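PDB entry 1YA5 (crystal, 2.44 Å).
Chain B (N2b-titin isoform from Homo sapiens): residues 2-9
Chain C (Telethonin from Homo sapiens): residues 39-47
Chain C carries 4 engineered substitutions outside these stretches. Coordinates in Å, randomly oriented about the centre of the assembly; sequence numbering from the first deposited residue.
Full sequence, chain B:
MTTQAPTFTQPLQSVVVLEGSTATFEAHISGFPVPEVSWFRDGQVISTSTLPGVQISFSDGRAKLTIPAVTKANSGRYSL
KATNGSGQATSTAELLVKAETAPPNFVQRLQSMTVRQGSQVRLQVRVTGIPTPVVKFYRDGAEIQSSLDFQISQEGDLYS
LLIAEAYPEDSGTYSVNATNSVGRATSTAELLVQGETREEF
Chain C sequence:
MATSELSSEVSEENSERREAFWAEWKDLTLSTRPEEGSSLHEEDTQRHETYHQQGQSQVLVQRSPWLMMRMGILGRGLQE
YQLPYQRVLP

Chain B (2-9) TTQAPTFT
Chain C (39-47) SLHEEDTQR

The N-terminal segment of titin runs antiparallel to a telethonin strand, their end-to-end directions 173° apart, yet no backbone-to-backbone hydrogen bond joins them. The CA atoms of Ala B5 and Asp C44 lie 5.5 Å apart, those of Thr B7 and Glu C42 6.6 Å, and side chains bridge the gap. Telethonin is a β-strand from Ser C39 to Asp C44, with phi from -147° to -94° and psi from 93° to 169°. Titin is extended too, with phi/psi of -66/150 at Ala B5, -69/134 at Pro B6, -130/147 at Thr B7 and -85/114 at Phe B8, before the chain turns a corner at Thr B9 (-60/-50).

Glu C42 is the centre of the contact. Its CA-to-CB bond points toward titin, and chi1 of -47° (m) with chi2 of -161° (t) extends the chain, while chi3 of -19° sets the carboxylate so that each oxygen meets a different donor. Glu C42 OE1 accepts a hydrogen bond from Thr B7 OG1 at 2.8 Å; Glu C42 OE2 accepts one from the backbone Phe B8 N at 2.9 Å, nearly linear at 172°. Glutamate suits this buried place because its length spans the separated backbones and its two acceptors satisfy successive residues. Thr B7 CB points sideways, and its t rotamer (chi1 -175°) places the hydroxyl within reach of OE1.

Next along, Phe B8 and Leu C40 both point toward the opposing stretch and form the apolar part of the contact. Phe B8 takes the m rotamer (-77°) with chi2 of 90°, bringing CD1 to 3.4 Å from Leu C40 CD1; the leucine, off the usual wells at 148° and 93°, approaches the ring obliquely. Glu C42 OE2 lies at the ring's edge, near its plane.

Toward titin's N terminus, Ala B5 points at telethonin, and its small side chain fits where the backbones are nearer: Ala B5 CB is 3.5 Å from Asp C44 OD2, a van der Waals approach. Pro B6, with C-gamma exo pucker, points sideways, and its ring has no amide hydrogen to offer.

Asp C44 (chi1 -160°, t; chi2 -50°) leaves the strand sideways, but its end comes nearer titin. Asp C44 OD1 accepts hydrogen bonds from Arg C47 N at 3.0 Å and, weakly, from Gln C46 N at 3.3 Å, tying the carboxylate to the turn that follows, where Thr C45 is at -80/-8 and Gln C46 at -82/-41. Gln C46 (chi1 149°, chi2 174°, chi3 -154°) reaches out to exposed Thr B3, whose chi1 is -97°.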

# COMPACT_ATOMS: atom_id res chain seq x y z
N THR B 2 26.89 7.81 -31.52
CA THR B 2 27.30 6.42 -31.75
C THR B 2 26.11 5.46 -31.80
O THR B 2 25.07 5.70 -31.18
CB THR B 2 28.29 5.94 -30.66
OG1 THR B 2 29.61 5.86 -31.21
CG2 THR B 2 27.93 4.55 -30.15
N THR B 3 26.29 4.36 -32.53
CA THR B 3 25.30 3.29 -32.63
C THR B 3 25.04 2.59 -31.29
O THR B 3 25.96 2.11 -30.63
CB THR B 3 25.71 2.24 -33.68
OG1 THR B 3 25.05 2.52 -34.92
CG2 THR B 3 25.30 0.86 -33.24
N GLN B 4 23.77 2.53 -30.89
CA GLN B 4 23.42 1.93 -29.61
C GLN B 4 21.95 1.55 -29.46
O GLN B 4 21.06 2.38 -29.64
CB GLN B 4 23.85 2.83 -28.46
CG GLN B 4 22.79 2.94 -27.39
CD GLN B 4 23.33 3.46 -26.09
OE1 GLN B 4 22.56 3.82 -25.18
NE2 GLN B 4 24.65 3.50 -25.97
N ALA B 5 21.70 0.29 -29.12
CA ALA B 5 20.35 -0.20 -28.90
C ALA B 5 19.74 0.46 -27.68
O ALA B 5 20.45 0.82 -26.73
CB ALA B 5 20.33 -1.70 -28.75
N PRO B 6 18.41 0.61 -27.69
CA PRO B 6 17.73 1.35 -26.64
C PRO B 6 17.79 0.59 -25.33
O PRO B 6 17.58 -0.62 -25.30
CB PRO B 6 16.29 1.41 -27.14
CG PRO B 6 16.34 0.98 -28.59
CD PRO B 6 17.48 0.05 -28.68
N THR B 7 18.12 1.31 -24.27
CA THR B 7 18.08 0.76 -22.94
C THR B 7 17.30 1.72 -22.05
O THR B 7 17.34 2.93 -22.27
CB THR B 7 19.50 0.57 -22.40
OG1 THR B 7 19.46 -0.08 -21.12
CG2 THR B 7 20.19 1.92 -22.25
N PHE B 8 16.59 1.19 -21.06
CA PHE B 8 15.86 2.02 -20.10
C PHE B 8 16.80 2.44 -19.00
O PHE B 8 17.30 1.61 -18.26
CB PHE B 8 14.68 1.24 -19.50
CG PHE B 8 13.48 1.12 -20.43
CD1 PHE B 8 13.37 0.05 -21.30
CD2 PHE B 8 12.47 2.06 -20.42
CE1 PHE B 8 12.28 -0.07 -22.15
CE2 PHE B 8 11.37 1.94 -21.25
CZ PHE B 8 11.28 0.88 -22.12
N THR B 9 17.07 3.74 -18.93
CA THR B 9 17.77 4.35 -17.80
C THR B 9 16.97 4.09 -16.55
O THR B 9 17.49 3.64 -15.54
CB THR B 9 17.88 5.88 -17.98
OG1 THR B 9 18.88 6.18 -18.95
CG2 THR B 9 18.25 6.59 -16.68
N SER C 39 8.17 -5.63 -15.34
CA SER C 39 9.29 -6.29 -15.96
C SER C 39 9.91 -5.43 -17.03
O SER C 39 9.36 -4.40 -17.44
CB SER C 39 8.85 -7.61 -16.57
OG SER C 39 7.76 -7.38 -17.43
N LEU C 40 11.07 -5.87 -17.49
CA LEU C 40 11.76 -5.20 -18.55
C LEU C 40 12.48 -6.28 -19.31
O LEU C 40 13.00 -7.21 -18.73
CB LEU C 40 12.77 -4.22 -17.94
CG LEU C 40 14.04 -3.99 -18.72
CD1 LEU C 40 13.81 -2.82 -19.60
CD2 LEU C 40 15.16 -3.72 -17.79
N HIS C 41 12.47 -6.18 -20.64
CA HIS C 41 13.41 -6.93 -21.44
C HIS C 41 13.92 -6.08 -22.56
O HIS C 41 13.18 -5.30 -23.13
CB HIS C 41 12.86 -8.27 -21.94
CG HIS C 41 11.64 -8.15 -22.78
ND1 HIS C 41 10.51 -8.91 -22.55
CD2 HIS C 41 11.36 -7.38 -23.86
CE1 HIS C 41 9.58 -8.60 -23.45
NE2 HIS C 41 10.08 -7.68 -24.26
N GLU C 42 15.21 -6.24 -22.85
CA GLU C 42 15.93 -5.43 -23.81
C GLU C 42 16.69 -6.38 -24.72
O GLU C 42 17.44 -7.20 -24.22
CB GLU C 42 16.94 -4.54 -23.07
CG GLU C 42 16.37 -3.80 -21.86
CD GLU C 42 17.24 -2.61 -21.44
OE1 GLU C 42 18.42 -2.56 -21.83
OE2 GLU C 42 16.76 -1.71 -20.73
N GLU C 43 16.50 -6.29 -26.04
CA GLU C 43 17.32 -7.05 -27.00
C GLU C 43 18.28 -6.17 -27.80
O GLU C 43 17.84 -5.33 -28.59
CB GLU C 43 16.45 -7.83 -27.97
CG GLU C 43 15.61 -8.90 -27.31
CD GLU C 43 14.61 -8.28 -26.36
OE1 GLU C 43 13.94 -7.32 -26.82
OE2 GLU C 43 14.51 -8.73 -25.18
N ASP C 44 19.58 -6.37 -27.62
CA ASP C 44 20.59 -5.70 -28.43
C ASP C 44 20.99 -6.60 -29.59
O ASP C 44 21.87 -7.44 -29.43
CB ASP C 44 21.82 -5.45 -27.57
CG ASP C 44 22.70 -4.37 -28.14
OD1 ASP C 44 23.04 -4.43 -29.35
OD2 ASP C 44 23.06 -3.45 -27.39
N THR C 45 20.35 -6.42 -30.74
CA THR C 45 20.55 -7.33 -31.87
C THR C 45 21.84 -7.00 -32.61
O THR C 45 22.27 -7.74 -33.51
CB THR C 45 19.40 -7.26 -32.86
OG1 THR C 45 18.88 -5.92 -32.88
CG2 THR C 45 18.28 -8.21 -32.45
N GLN C 46 22.46 -5.89 -32.25
CA GLN C 46 23.74 -5.58 -32.83
C GLN C 46 24.86 -6.33 -32.13
O GLN C 46 25.79 -6.81 -32.78
CB GLN C 46 24.00 -4.10 -32.77
CG GLN C 46 25.45 -3.80 -32.64
CD GLN C 46 25.72 -2.34 -32.72
OE1 GLN C 46 26.82 -1.92 -33.11
NE2 GLN C 46 24.73 -1.53 -32.37
N ARG C 47 24.78 -6.41 -30.80
CA ARG C 47 25.82 -7.05 -29.99
C ARG C 47 25.45 -8.47 -29.56
O ARG C 47 26.27 -9.17 -28.98
CB ARG C 47 26.11 -6.22 -28.74
CG ARG C 47 27.06 -5.03 -28.95
CD ARG C 47 26.97 -4.04 -27.77
NE ARG C 47 28.27 -3.65 -27.20
CZ ARG C 47 29.19 -4.49 -26.73
NH1 ARG C 47 29.00 -5.81 -26.77
NH2 ARG C 47 30.32 -4.02 -26.23